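PDB 3BO5: histone-lysine N-methyltransferase SETMAR from Homo sapiens, which dimethylates a lysine of histone H3 through its SET methyltransferase domain and, fused to a mariner transposase, takes part in DNA double-strand break repair. Local coordinates for residues L15-G20 with V26-P31; F126-F131 with G203-F208. The protein carries 2 engineered substitutions. One frame throughout, in Å; residues are numbered along the deposited sequence. Where two conformers were deposited one is given.

Contact 1: L15-G20 with V26-P31; sequences LDVACG and VGAWPP
Asp16 and Val26 meet through polar atoms beside strand 27-29. The backbone N of Val26 donates to Asp16 OD2 over 2.8 Å, and the bond is almost straight, 176° at the hydrogen. In return Val26 O accepts from Val17 N at 2.7 Å, with the N-H in the carbonyl plane. Val26 is thus held at both its N-H and its carbonyl. Apolar contacts lie beside these bonds. Val17 CG2 touches Ala28 CB at 3.9 Å, and Ala18 CB reaches Val26 CG2 at 4.1 Å. Farther along the strand one water joins the segments, donating to Leu15 O and accepting from Ala28 N.

The carboxylate of Asp16 also organises its own loop. CG is anti to the backbone N (chi1 -174°), which brings the group forward, to the N-H groups of Ala18 and Gly20. OD2 takes Ala18 N at 2.8 Å, an Asx turn, and OD1 takes Gly20 N. Ala18 N and Val26 N come to OD2 from opposite faces of the carboxylate plane. Residues 16 to 19 form a type I beta turn, closed by Cys19 N bonding to Asp16 O.

Outward, Gly27 and Trp29 pair with strand 128-132, so the loop is fastened to an edge strand of a sheet of the methyltransferase region. Val17 also rests on Phe208, a residue of the S-adenosyl-L-homocysteine pocket. Three backbone N-H groups converge on one carboxylate, which would probably favour its ionised form and fix its rotation.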
loop_
_atom_site.group_PDB
_atom_site.type_symbol
_atom_site.label_atom_id
_atom_site.label_comp_id
_atom_site.label_asym_id
_atom_site.label_seq_id
_atom_site.Cartn_x
_atom_site.Cartn_y
_atom_site.Cartn_z
ATOM N N LEU A 15 -0.195 15.352 -17.365
ATOM C CA LEU A 15 1.085 14.688 -17.495
ATOM C C LEU A 15 1.317 13.766 -16.287
ATOM O O LEU A 15 1.891 12.678 -16.441
ATOM C CB LEU A 15 2.196 15.740 -17.577
ATOM C CG LEU A 15 2.333 16.618 -18.835
ATOM C CD1 LEU A 15 3.391 17.686 -18.619
ATOM C CD2 LEU A 15 2.645 15.737 -20.074
ATOM N N ASP A 16 0.907 14.236 -15.092
ATOM C CA ASP A 16 1.240 13.546 -13.850
ATOM C C ASP A 16 -0.006 13.141 -13.090
ATOM O O ASP A 16 -0.676 14.005 -12.564
ATOM C CB ASP A 16 2.027 14.480 -12.933
ATOM C CG ASP A 16 2.528 13.770 -11.662
ATOM O OD1 ASP A 16 3.173 14.422 -10.809
ATOM O OD2 ASP A 16 2.229 12.565 -11.486
ATOM N N VAL A 17 -0.311 11.849 -13.060
ATOM C CA VAL A 17 -1.536 11.463 -12.376
ATOM C C VAL A 17 -1.498 11.819 -10.879
ATOM O O VAL A 17 -2.569 11.994 -10.249
ATOM C CB VAL A 17 -1.776 9.956 -12.585
ATOM C CG1 VAL A 17 -3.037 9.517 -11.798
ATOM C CG2 VAL A 17 -1.923 9.693 -14.107
ATOM N N ALA A 18 -0.282 11.910 -10.322
ATOM C CA ALA A 18 -0.049 12.223 -8.919
ATOM C C ALA A 18 -0.001 13.713 -8.640
ATOM O O ALA A 18 0.301 14.090 -7.522
ATOM C CB ALA A 18 1.197 11.549 -8.418
ATOM N N CYS A 19 -0.253 14.525 -9.670
ATOM C CA CYS A 19 -0.493 15.968 -9.472
ATOM C C CYS A 19 0.688 16.615 -8.725
ATOM O O CYS A 19 0.504 17.497 -7.884
ATOM C CB CYS A 19 -1.781 16.139 -8.674
ATOM S SG CYS A 19 -3.204 15.497 -9.585
ATOM N N GLY A 20 1.901 16.152 -9.017
ATOM C CA GLY A 20 3.090 16.807 -8.416
ATOM C C GLY A 20 3.318 16.440 -6.941
ATOM O O GLY A 20 4.234 16.956 -6.291
ATOM N N VAL A 26 3.886 10.425 -12.125
ATOM C CA VAL A 26 3.302 9.146 -12.573
ATOM C C VAL A 26 2.551 9.426 -13.894
ATOM O O VAL A 26 1.605 10.194 -13.962
ATOM C CB VAL A 26 2.288 8.600 -11.524
ATOM C CG1 VAL A 26 1.667 7.283 -12.052
ATOM C CG2 VAL A 26 2.947 8.369 -10.227
ATOM N N GLY A 27 2.992 8.788 -14.987
ATOM C CA GLY A 27 2.391 9.062 -16.289
ATOM C C GLY A 27 1.144 8.221 -16.511
ATOM O O GLY A 27 0.810 7.376 -15.665
ATOM N N ALA A 28 0.415 8.530 -17.576
ATOM C CA ALA A 28 -0.763 7.769 -17.963
ATOM C C ALA A 28 -0.570 7.308 -19.385
ATOM O O ALA A 28 0.092 7.990 -20.201
ATOM C CB ALA A 28 -1.992 8.558 -17.877
ATOM N N TRP A 29 -1.151 6.158 -19.683
ATOM C CA TRP A 29 -1.021 5.581 -21.020
ATOM C C TRP A 29 -2.322 4.857 -21.295
ATOM O O TRP A 29 -2.783 4.103 -20.451
ATOM C CB TRP A 29 0.091 4.575 -21.022
ATOM C CG TRP A 29 0.324 3.993 -22.377
ATOM C CD1 TRP A 29 -0.227 2.844 -22.923
ATOM C CD2 TRP A 29 1.118 4.567 -23.373
ATOM N NE1 TRP A 29 0.210 2.682 -24.209
ATOM C CE2 TRP A 29 1.040 3.727 -24.514
ATOM C CE3 TRP A 29 1.905 5.721 -23.427
ATOM C CZ2 TRP A 29 1.743 4.001 -25.690
ATOM C CZ3 TRP A 29 2.597 5.978 -24.590
ATOM C CH2 TRP A 29 2.514 5.123 -25.704
ATOM N N PRO A 30 -2.812 4.915 -22.517
ATOM C CA PRO A 30 -2.221 5.516 -23.708
ATOM C C PRO A 30 -2.375 7.034 -23.756
ATOM O O PRO A 30 -3.230 7.566 -23.064
ATOM C CB PRO A 30 -2.971 4.783 -24.861
ATOM C CG PRO A 30 -4.313 4.422 -24.265
ATOM C CD PRO A 30 -4.033 4.116 -22.803
ATOM N N PRO A 31 -1.521 7.726 -24.572
ATOM C CA PRO A 31 -1.562 9.186 -24.750
ATOM C C PRO A 31 -2.978 9.566 -25.046
ATOM O O PRO A 31 -3.644 8.871 -25.809
ATOM C CB PRO A 31 -0.744 9.406 -26.025
ATOM C CG PRO A 31 0.292 8.341 -25.964
ATOM C CD PRO A 31 -0.427 7.123 -25.365
HETATM O O HOH W 1 1.307 11.053 -18.729
#

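Contact 2: F126-F131 with G203-F208; sequences FHFQVF and GNIGRF. With SAH (S-adenosyl-L-homocysteine), chain F.
The ring of Phe208 lies between Val130 and Arg207. Val130 CG1 sits over the centre of one face, 3.9 Å from the centroid and 11° off the ring normal, a CH-pi contact. Arg207 CG lies on the opposite face, offset toward the rim. Phe208 CE2 in turn meets the guanidinium of Arg207 at its edge, in plane. The other methyl of Val130, CG2, touches Phe208 CD2 at 3.6 Å. Having CG1 anti to the backbone N (chi1 172°) lets both methyls of Val130 meet the ring. The two side chains cross at about a right angle.

Phe128 has Phe126 O above one face, toward the rim. Its CD2 meets Ile205 CD1 at 3.5 Å, obliquely to the ring. Ile205 has two conformers in the crystal, so this contact is less certain than that of Phe208.

The contact joins a strand of the SET domain, 128-132, to the 3-10 turn 205-208. Arg207 and Phe208 open the Arg-Phe-Leu-Asn-His-Ser-Cys run characteristic of SET domains, whose Asn210 and His211 bind S-adenosyl-L-methionine. Trp138 packs on both Val130 and Phe208, and its backbone N is hydrogen-bonded to S-adenosyl-L-homocysteine. Phe208 and Arg207 belong to the ligand pocket. Arg207 O lies 3.5 Å from the ligand CB, and Phe208 O lies 3.8 Å from the same atom.

Within the 203-208 segment, Asn204 OD1 takes a weak bond from Gly206 N; it also accepts from Ala156 N of strand 151-160. Phe208 N donates to Ile205 O at 3.0 Å. Arg207 NE and NH2 bond to the carbonyl oxygens of Pro199 and Thr200, and its guanidinium makes cation-pi contacts with Phe38 and Tyr179.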
loop_
_atom_site.group_PDB
_atom_site.type_symbol
_atom_site.label_atom_id
_atom_site.label_comp_id
_atom_site.label_asym_id
_atom_site.label_seq_id
_atom_site.Cartn_x
_atom_site.Cartn_y
_atom_site.Cartn_z
ATOM N N PHE A 126 10.588 5.153 -7.922
ATOM C CA PHE A 126 10.547 4.691 -9.333
ATOM C C PHE A 126 9.493 5.440 -10.098
ATOM O O PHE A 126 8.570 5.975 -9.502
ATOM C CB PHE A 126 10.252 3.194 -9.381
ATOM C CG PHE A 126 11.243 2.364 -8.596
ATOM C CD1 PHE A 126 12.505 2.088 -9.185
ATOM C CD2 PHE A 126 10.961 1.921 -7.306
ATOM C CE1 PHE A 126 13.466 1.347 -8.458
ATOM C CE2 PHE A 126 11.841 1.187 -6.575
ATOM C CZ PHE A 126 13.136 0.902 -7.127
ATOM N N HIS A 127 9.625 5.427 -11.432
ATOM C CA HIS A 127 8.648 6.034 -12.298
ATOM C C HIS A 127 7.608 4.979 -12.666
ATOM O O HIS A 127 7.947 3.988 -13.337
ATOM C CB HIS A 127 9.368 6.540 -13.548
ATOM C CG HIS A 127 10.259 7.700 -13.271
ATOM N ND1 HIS A 127 11.538 7.551 -12.791
ATOM C CD2 HIS A 127 10.040 9.032 -13.393
ATOM C CE1 HIS A 127 12.083 8.750 -12.636
ATOM N NE2 HIS A 127 11.199 9.660 -12.979
ATOM N N PHE A 128 6.385 5.265 -12.265
ATOM C CA PHE A 128 5.269 4.404 -12.585
ATOM C C PHE A 128 4.408 5.003 -13.623
ATOM O O PHE A 128 4.587 6.171 -13.970
ATOM C CB PHE A 128 4.425 4.210 -11.324
ATOM C CG PHE A 128 5.239 3.679 -10.183
ATOM C CD1 PHE A 128 5.878 2.464 -10.258
ATOM C CD2 PHE A 128 5.294 4.379 -8.973
ATOM C CE1 PHE A 128 6.663 1.958 -9.207
ATOM C CE2 PHE A 128 6.076 3.869 -7.909
ATOM C CZ PHE A 128 6.766 2.664 -8.027
ATOM N N GLN A 129 3.452 4.224 -14.133
ATOM C CA GLN A 129 2.541 4.703 -15.175
ATOM C C GLN A 129 1.211 4.025 -14.965
ATOM O O GLN A 129 1.183 2.783 -14.767
ATOM C CB GLN A 129 3.136 4.366 -16.542
ATOM C CG GLN A 129 2.393 4.898 -17.700
ATOM C CD GLN A 129 2.863 4.269 -18.998
ATOM O OE1 GLN A 129 2.559 3.128 -19.288
ATOM N NE2 GLN A 129 3.681 5.003 -19.755
ATOM N N VAL A 130 0.165 4.827 -14.938
ATOM C CA VAL A 130 -1.193 4.238 -14.853
ATOM C C VAL A 130 -1.519 3.926 -16.290
ATOM O O VAL A 130 -1.348 4.775 -17.210
ATOM C CB VAL A 130 -2.148 5.237 -14.279
ATOM C CG1 VAL A 130 -3.544 4.725 -14.371
ATOM C CG2 VAL A 130 -1.772 5.519 -12.869
ATOM N N PHE A 131 -2.022 2.743 -16.584
ATOM C CA PHE A 131 -2.196 2.385 -18.013
ATOM C C PHE A 131 -3.432 1.546 -18.233
ATOM O O PHE A 131 -3.901 0.918 -17.324
ATOM C CB PHE A 131 -0.986 1.615 -18.559
ATOM C CG PHE A 131 -0.891 0.177 -18.059
ATOM C CD1 PHE A 131 -1.143 -0.912 -18.919
ATOM C CD2 PHE A 131 -0.628 -0.066 -16.732
ATOM C CE1 PHE A 131 -1.063 -2.277 -18.435
ATOM C CE2 PHE A 131 -0.557 -1.416 -16.232
ATOM C CZ PHE A 131 -0.790 -2.491 -17.102
ATOM N N GLY A 203 -7.161 9.439 -2.704
ATOM C CA GLY A 203 -6.236 8.290 -2.526
ATOM C C GLY A 203 -4.991 8.523 -3.317
ATOM O O GLY A 203 -4.894 9.500 -4.044
ATOM N N ASN A 204 -4.052 7.611 -3.132
ATOM C CA ASN A 204 -2.771 7.720 -3.811
ATOM C C ASN A 204 -2.749 6.754 -4.994
ATOM O O ASN A 204 -3.741 6.169 -5.363
ATOM C CB ASN A 204 -1.621 7.501 -2.872
ATOM C CG ASN A 204 -1.328 6.031 -2.692
ATOM O OD1 ASN A 204 -2.260 5.169 -2.744
ATOM N ND2 ASN A 204 -0.040 5.713 -2.444
ATOM N N ILE A 205 -1.576 6.610 -5.625
ATOM C CA ILE A 205 -1.497 5.829 -6.871
ATOM C C ILE A 205 -1.715 4.349 -6.622
ATOM O O ILE A 205 -2.010 3.586 -7.569
ATOM C CB ILE A 205 -0.123 5.947 -7.651
ATOM C CG1 ILE A 205 1.052 5.677 -6.695
ATOM C CG2 ILE A 205 -0.050 7.264 -8.475
ATOM C CD1 ILE A 205 2.338 5.403 -7.467
ATOM N N GLY A 206 -1.584 3.911 -5.352
ATOM C CA GLY A 206 -1.812 2.509 -5.068
ATOM C C GLY A 206 -3.210 2.025 -5.406
ATOM O O GLY A 206 -3.439 0.805 -5.570
ATOM N N ARG A 207 -4.159 2.958 -5.483
ATOM C CA ARG A 207 -5.545 2.600 -5.836
ATOM C C ARG A 207 -5.589 1.923 -7.204
ATOM O O ARG A 207 -6.552 1.220 -7.502
ATOM C CB ARG A 207 -6.496 3.818 -5.821
ATOM C CG ARG A 207 -6.174 4.762 -6.995
ATOM C CD ARG A 207 -6.748 6.094 -6.766
ATOM N NE ARG A 207 -8.215 6.084 -6.674
ATOM C CZ ARG A 207 -9.022 6.064 -7.751
ATOM N NH1 ARG A 207 -8.489 5.956 -8.990
ATOM N NH2 ARG A 207 -10.388 6.160 -7.619
ATOM N N PHE A 208 -4.563 2.148 -8.060
ATOM C CA PHE A 208 -4.609 1.527 -9.400
ATOM C C PHE A 208 -4.046 0.125 -9.489
ATOM O O PHE A 208 -4.086 -0.491 -10.541
ATOM C CB PHE A 208 -3.866 2.419 -10.400
ATOM C CG PHE A 208 -4.619 3.694 -10.683
ATOM C CD1 PHE A 208 -5.808 3.647 -11.443
ATOM C CD2 PHE A 208 -4.169 4.928 -10.193
ATOM C CE1 PHE A 208 -6.537 4.828 -11.675
ATOM C CE2 PHE A 208 -4.906 6.104 -10.422
ATOM C CZ PHE A 208 -6.075 6.048 -11.216
HETATM N N SAH F . -8.774 -1.522 -12.417
HETATM C CA SAH F . -9.044 -0.478 -11.376
HETATM C CB SAH F . -7.876 -0.337 -10.371
HETATM C CG SAH F . -7.964 -1.467 -9.329
HETATM S SD SAH F . -9.407 -1.271 -8.243
HETATM C C SAH F . -9.355 0.855 -12.093
HETATM O O SAH F . -9.523 0.889 -13.308
HETATM O OXT SAH F . -9.416 1.906 -11.374
HETATM C "C5'" SAH F . -10.093 -2.937 -8.331
HETATM C "C4'" SAH F . -10.898 -3.230 -9.594
HETATM O "O4'" SAH F . -10.040 -3.473 -10.712
HETATM C "C3'" SAH F . -11.722 -4.481 -9.496
HETATM O "O3'" SAH F . -12.996 -4.211 -8.848
HETATM C "C2'" SAH F . -11.894 -4.913 -10.923
HETATM O "O2'" SAH F . -12.776 -4.037 -11.650
HETATM C "C1'" SAH F . -10.515 -4.601 -11.471
HETATM N N9 SAH F . -9.541 -5.686 -11.235
HETATM C C8 SAH F . -8.396 -5.654 -10.444
HETATM N N7 SAH F . -7.758 -6.801 -10.580
HETATM C C5 SAH F . -8.422 -7.575 -11.462
HETATM C C6 SAH F . -8.174 -8.890 -11.912
HETATM N N6 SAH F . -7.110 -9.639 -11.614
HETATM N N1 SAH F . -9.132 -9.392 -12.788
HETATM C C2 SAH F . -10.218 -8.667 -13.167
HETATM N N3 SAH F . -10.488 -7.372 -12.773
HETATM C C4 SAH F . -9.583 -6.910 -11.865
#

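Overall arrangement
Contacts 1 and 2 meet at one sheet. Strand 27-29 of contact 1 runs parallel to strand 128-132 of contact 2 as its neighbour. Gly27 O accepts from Val130 N at 2.7 Å, and Trp29 N donates to Val130 O. Contact 1 lies at the sheet's outer margin, is partly buried and uses hydrogen bonds and a water. Contact 2 is buried nearer the centre of the chain and is apolar across its two segments, with no hydrogen bond between them. Side chains also bridge the two: Val26 rests on Ile205 and Val130. Only contact 2 includes residues of the cofactor pocket.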